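Local coordinates for halogenase PltM (Pseudomonas fluorescens, PDB 6BZN), which halogenates phenolic substrates, accepting chloride, bromide or iodide, and is a flavoprotein that binds FAD, at residues 414-425 and 510-521. Sequence-based numbering, arbitrary orientation.
Sequences NVWHRVWLSGSN and GYSRISNRFILK
Arg418 turns CG away from its own carbonyl carbon (chi1 -63°) and bends at chi2 (134°), which lays its guanidinium among the carbonyls of two successive type I turns, 510-513 and 513-516. Arg418 NH1 donates to Tyr511 O at 2.9 Å and more weakly to Arg513 O; Arg418 NH2 reaches Asn516 O at 2.8 Å. On the helix side Asn414, its CG anti to the backbone N (chi1 180°), takes Arg418 NE on its backbone O and Arg418 NH2 on OD1 (2.8 Å), a side-on grip lying in the guanidinium plane. The other end of the same amide, Asn414 ND2, donates to Ile514 O at 2.9 Å. Ile514 covers one face of the guanidinium and Ile519 the opposite one, Ile519 CD1 lying 3.5 Å from Arg418 NH1.

One to two turns along the helix, the Tyr511 ring lies with one face on Ser422, CB 3.7 Å from the ring centroid in a CH-pi contact, while Leu421 CD2 meets the ring edge. Asn425 ND2 donates nearly straight to Tyr511 OH at 2.6 Å, and a water joins that hydroxyl to Ser422 O. A second water links His417 NE2 to Arg517 O and Ile519 N.

The C-terminal loop is thus fastened along helix 410-441, with helix 488-502 packing on Val415, Arg418 and Ile514. Within these segments the buried guanidinium meets neutral oxygens rather than a carboxylate, so its charge is probably compensated by carbonyl dipoles of the loop and of Asn414, which together fix its rotation and hold both turns to the helix.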
loop_
_atom_site.group_PDB
_atom_site.type_symbol
_atom_site.label_atom_id
_atom_site.label_comp_id
_atom_site.label_asym_id
_atom_site.label_seq_id
_atom_site.Cartn_x
_atom_site.Cartn_y
_atom_site.Cartn_z
ATOM N N ASN A 414 -13.807 -8.548 -14.351
ATOM C CA ASN A 414 -13.722 -9.920 -13.855
ATOM C C ASN A 414 -12.518 -10.631 -14.472
ATOM O O ASN A 414 -11.717 -11.231 -13.748
ATOM C CB ASN A 414 -15.058 -10.650 -14.125
ATOM C CG ASN A 414 -15.066 -12.090 -13.652
ATOM O OD1 ASN A 414 -14.254 -12.514 -12.837
ATOM N ND2 ASN A 414 -16.012 -12.864 -14.189
ATOM N N VAL A 415 -12.348 -10.527 -15.795
ATOM C CA VAL A 415 -11.198 -11.156 -16.438
ATOM C C VAL A 415 -9.894 -10.506 -15.938
ATOM O O VAL A 415 -8.954 -11.198 -15.534
ATOM C CB VAL A 415 -11.262 -11.100 -17.982
ATOM C CG1 VAL A 415 -10.062 -11.804 -18.564
ATOM C CG2 VAL A 415 -12.531 -11.790 -18.503
ATOM N N TRP A 416 -9.867 -9.175 -15.955
ATOM C CA TRP A 416 -8.666 -8.428 -15.557
ATOM C C TRP A 416 -8.181 -8.728 -14.133
ATOM O O TRP A 416 -6.974 -8.870 -13.923
ATOM C CB TRP A 416 -8.853 -6.912 -15.748
ATOM C CG TRP A 416 -7.773 -6.121 -15.079
ATOM C CD1 TRP A 416 -7.867 -5.464 -13.899
ATOM C CD2 TRP A 416 -6.421 -5.981 -15.513
ATOM N NE1 TRP A 416 -6.674 -4.859 -13.592
ATOM C CE2 TRP A 416 -5.761 -5.176 -14.564
ATOM C CE3 TRP A 416 -5.705 -6.437 -16.627
ATOM C CZ2 TRP A 416 -4.423 -4.818 -14.691
ATOM C CZ3 TRP A 416 -4.374 -6.069 -16.760
ATOM C CH2 TRP A 416 -3.745 -5.272 -15.785
ATOM N N HIS A 417 -9.094 -8.839 -13.172
ATOM C CA HIS A 417 -8.681 -8.985 -11.769
ATOM C C HIS A 417 -7.844 -10.241 -11.527
ATOM O O HIS A 417 -7.032 -10.258 -10.619
ATOM C CB HIS A 417 -9.855 -8.848 -10.786
ATOM C CG HIS A 417 -10.411 -10.137 -10.268
ATOM N ND1 HIS A 417 -11.248 -10.941 -11.012
ATOM C CD2 HIS A 417 -10.308 -10.728 -9.053
ATOM C CE1 HIS A 417 -11.614 -11.985 -10.289
ATOM N NE2 HIS A 417 -11.063 -11.876 -9.093
ATOM N N ARG A 418 -8.005 -11.253 -12.382
ATOM C CA ARG A 418 -7.205 -12.477 -12.303
ATOM C C ARG A 418 -5.739 -12.264 -12.647
ATOM O O ARG A 418 -4.904 -13.034 -12.206
ATOM C CB ARG A 418 -7.805 -13.569 -13.207
ATOM C CG ARG A 418 -9.204 -13.981 -12.776
ATOM C CD ARG A 418 -10.187 -14.062 -13.939
ATOM N NE ARG A 418 -11.547 -14.125 -13.413
ATOM C CZ ARG A 418 -12.132 -15.209 -12.897
ATOM N NH1 ARG A 418 -11.516 -16.397 -12.886
ATOM N NH2 ARG A 418 -13.349 -15.109 -12.385
ATOM N N VAL A 419 -5.430 -11.229 -13.430
ATOM C CA VAL A 419 -4.034 -10.848 -13.714
ATOM C C VAL A 419 -3.373 -10.327 -12.425
ATOM O O VAL A 419 -2.311 -10.812 -12.014
ATOM C CB VAL A 419 -3.954 -9.823 -14.870
ATOM C CG1 VAL A 419 -2.528 -9.327 -15.099
ATOM C CG2 VAL A 419 -4.501 -10.435 -16.154
ATOM N N TRP A 420 -4.031 -9.394 -11.754
ATOM C CA TRP A 420 -3.586 -8.942 -10.428
ATOM C C TRP A 420 -3.509 -10.107 -9.427
ATOM O O TRP A 420 -2.499 -10.290 -8.742
ATOM C CB TRP A 420 -4.521 -7.859 -9.874
ATOM C CG TRP A 420 -4.389 -7.700 -8.387
ATOM C CD1 TRP A 420 -3.369 -7.090 -7.715
ATOM C CD2 TRP A 420 -5.285 -8.189 -7.396
ATOM N NE1 TRP A 420 -3.577 -7.175 -6.361
ATOM C CE2 TRP A 420 -4.747 -7.845 -6.138
ATOM C CE3 TRP A 420 -6.504 -8.894 -7.446
ATOM C CZ2 TRP A 420 -5.378 -8.176 -4.939
ATOM C CZ3 TRP A 420 -7.133 -9.214 -6.261
ATOM C CH2 TRP A 420 -6.567 -8.865 -5.019
ATOM N N LEU A 421 -4.584 -10.886 -9.332
ATOM C CA LEU A 421 -4.659 -11.912 -8.298
ATOM C C LEU A 421 -3.559 -12.951 -8.430
ATOM O O LEU A 421 -2.916 -13.268 -7.457
ATOM C CB LEU A 421 -6.021 -12.596 -8.299
ATOM C CG LEU A 421 -6.265 -13.589 -7.161
ATOM C CD1 LEU A 421 -6.366 -12.880 -5.826
ATOM C CD2 LEU A 421 -7.534 -14.384 -7.422
ATOM N N SER A 422 -3.368 -13.490 -9.636
ATOM C CA SER A 422 -2.354 -14.503 -9.868
ATOM C C SER A 422 -0.952 -13.998 -9.527
ATOM O O SER A 422 -0.162 -14.733 -8.933
ATOM C CB SER A 422 -2.411 -15.051 -11.306
ATOM O OG SER A 422 -2.217 -14.047 -12.308
ATOM N N GLY A 423 -0.662 -12.751 -9.870
ATOM C CA GLY A 423 0.616 -12.148 -9.535
ATOM C C GLY A 423 0.817 -11.956 -8.050
ATOM O O GLY A 423 1.847 -12.351 -7.496
ATOM N N SER A 424 -0.177 -11.354 -7.402
ATOM C CA SER A 424 -0.140 -11.185 -5.957
ATOM C C SER A 424 0.014 -12.523 -5.227
ATOM O O SER A 424 0.779 -12.632 -4.270
ATOM C CB SER A 424 -1.397 -10.464 -5.473
ATOM O OG SER A 424 -1.398 -10.394 -4.058
ATOM N N ASN A 425 -0.734 -13.536 -5.663
ATOM C CA ASN A 425 -0.640 -14.871 -5.057
ATOM C C ASN A 425 0.776 -15.452 -5.171
ATOM O O ASN A 425 1.266 -16.037 -4.210
ATOM C CB ASN A 425 -1.631 -15.854 -5.698
ATOM C CG ASN A 425 -3.092 -15.517 -5.420
ATOM O OD1 ASN A 425 -3.440 -14.742 -4.508
ATOM N ND2 ASN A 425 -3.964 -16.127 -6.185
ATOM N N GLY A 510 -7.259 -22.018 -10.905
ATOM C CA GLY A 510 -8.335 -21.952 -11.892
ATOM C C GLY A 510 -8.685 -20.521 -12.270
ATOM O O GLY A 510 -9.855 -20.159 -12.374
ATOM N N TYR A 511 -7.651 -19.723 -12.508
ATOM C CA TYR A 511 -7.818 -18.320 -12.886
ATOM C C TYR A 511 -8.555 -18.135 -14.208
ATOM O O TYR A 511 -9.206 -17.120 -14.396
ATOM C CB TYR A 511 -6.467 -17.619 -12.986
ATOM C CG TYR A 511 -5.672 -17.621 -11.719
ATOM C CD1 TYR A 511 -6.033 -16.812 -10.635
ATOM C CD2 TYR A 511 -4.536 -18.411 -11.600
ATOM C CE1 TYR A 511 -5.286 -16.813 -9.468
ATOM C CE2 TYR A 511 -3.782 -18.402 -10.451
ATOM C CZ TYR A 511 -4.160 -17.607 -9.388
ATOM O OH TYR A 511 -3.375 -17.637 -8.264
ATOM N N SER A 512 -8.468 -19.102 -15.126
ATOM C CA SER A 512 -9.168 -18.965 -16.413
ATOM C C SER A 512 -10.666 -19.306 -16.366
ATOM O O SER A 512 -11.368 -19.118 -17.366
ATOM C CB SER A 512 -8.502 -19.817 -17.483
ATOM O OG SER A 512 -8.676 -21.190 -17.189
ATOM N N ARG A 513 -11.156 -19.807 -15.235
ATOM C CA ARG A 513 -12.591 -20.079 -15.086
ATOM C C ARG A 513 -13.352 -18.826 -14.711
ATOM O O ARG A 513 -13.593 -18.554 -13.525
ATOM C CB ARG A 513 -12.831 -21.187 -14.069
ATOM C CG ARG A 513 -12.169 -22.475 -14.496
ATOM C CD ARG A 513 -12.849 -23.701 -13.907
ATOM N NE ARG A 513 -12.624 -24.879 -14.741
ATOM C CZ ARG A 513 -13.177 -26.074 -14.538
ATOM N NH1 ARG A 513 -12.899 -27.073 -15.372
ATOM N NH2 ARG A 513 -14.002 -26.284 -13.512
ATOM N N ILE A 514 -13.760 -18.094 -15.746
ATOM C CA ILE A 514 -14.335 -16.750 -15.595
ATOM C C ILE A 514 -15.700 -16.757 -14.895
ATOM O O ILE A 514 -16.069 -15.774 -14.241
ATOM C CB ILE A 514 -14.417 -16.023 -16.970
ATOM C CG1 ILE A 514 -13.048 -15.989 -17.661
ATOM C CG2 ILE A 514 -14.945 -14.601 -16.833
ATOM C CD1 ILE A 514 -11.902 -15.485 -16.802
ATOM N N SER A 515 -16.446 -17.861 -15.009
ATOM C CA SER A 515 -17.752 -17.972 -14.361
ATOM C C SER A 515 -17.664 -18.092 -12.836
ATOM O O SER A 515 -18.632 -17.812 -12.133
ATOM C CB SER A 515 -18.539 -19.147 -14.953
ATOM O OG SER A 515 -17.900 -20.361 -14.647
ATOM N N ASN A 516 -16.517 -18.533 -12.329
ATOM C CA ASN A 516 -16.257 -18.522 -10.898
ATOM C C ASN A 516 -15.705 -17.157 -10.457
ATOM O O ASN A 516 -14.517 -16.878 -10.612
ATOM C CB ASN A 516 -15.272 -19.627 -10.517
ATOM C CG ASN A 516 -14.937 -19.625 -9.030
ATOM O OD1 ASN A 516 -15.678 -19.075 -8.206
ATOM N ND2 ASN A 516 -13.807 -20.224 -8.682
ATOM N N ARG A 517 -16.568 -16.346 -9.858
ATOM C CA ARG A 517 -16.218 -14.987 -9.433
ATOM C C ARG A 517 -15.593 -14.868 -8.037
ATOM O O ARG A 517 -15.247 -13.766 -7.605
ATOM C CB ARG A 517 -17.461 -14.120 -9.532
ATOM C CG ARG A 517 -17.865 -13.944 -10.975
ATOM C CD ARG A 517 -19.098 -13.097 -11.194
ATOM N NE ARG A 517 -20.359 -13.717 -10.793
ATOM C CZ ARG A 517 -21.018 -13.487 -9.651
ATOM N NH1 ARG A 517 -20.526 -12.694 -8.703
ATOM N NH2 ARG A 517 -22.191 -14.089 -9.426
ATOM N N PHE A 518 -15.464 -15.992 -7.344
ATOM C CA PHE A 518 -14.920 -16.055 -5.998
ATOM C C PHE A 518 -13.861 -17.134 -5.988
ATOM O O PHE A 518 -14.101 -18.266 -5.557
ATOM C CB PHE A 518 -16.034 -16.371 -4.995
ATOM C CG PHE A 518 -17.182 -15.417 -5.071
ATOM C CD1 PHE A 518 -17.039 -14.118 -4.601
ATOM C CD2 PHE A 518 -18.392 -15.792 -5.631
ATOM C CE1 PHE A 518 -18.075 -13.215 -4.687
ATOM C CE2 PHE A 518 -19.444 -14.892 -5.706
ATOM C CZ PHE A 518 -19.285 -13.601 -5.241
ATOM N N ILE A 519 -12.687 -16.769 -6.479
ATOM C CA ILE A 519 -11.577 -17.706 -6.632
ATOM C C ILE A 519 -11.016 -18.105 -5.270
ATOM O O ILE A 519 -10.554 -17.245 -4.521
ATOM C CB ILE A 519 -10.467 -17.086 -7.504
ATOM C CG1 ILE A 519 -10.995 -16.875 -8.928
ATOM C CG2 ILE A 519 -9.218 -17.956 -7.510
ATOM C CD1 ILE A 519 -10.188 -15.883 -9.738
ATOM N N LEU A 520 -11.037 -19.403 -4.967
ATOM C CA LEU A 520 -10.614 -19.906 -3.647
ATOM C C LEU A 520 -9.160 -20.344 -3.656
ATOM O O LEU A 520 -8.622 -20.739 -4.693
ATOM C CB LEU A 520 -11.497 -21.082 -3.209
ATOM C CG LEU A 520 -13.009 -20.873 -3.230
ATOM C CD1 LEU A 520 -13.718 -22.146 -2.781
ATOM C CD2 LEU A 520 -13.433 -19.705 -2.345
ATOM N N LYS A 521 -8.525 -20.263 -2.491
ATOM C CA LYS A 521 -7.174 -20.783 -2.315
ATOM C C LYS A 521 -7.137 -22.305 -2.355
ATOM O O LYS A 521 -8.175 -22.966 -2.223
ATOM C CB LYS A 521 -6.559 -20.342 -0.979
ATOM C CG LYS A 521 -5.593 -19.177 -1.075
ATOM C CD LYS A 521 -6.287 -17.841 -1.060
ATOM C CE LYS A 521 -5.345 -16.714 -0.646
ATOM N NZ LYS A 521 -4.430 -16.331 -1.758
HETATM O O HOH W 1 -12.298 -13.839 -7.320
HETATM O O HOH W 2 -0.626 -17.621 -9.206
HETATM O O HOH W 3 -6.140 -16.155 -4.210
#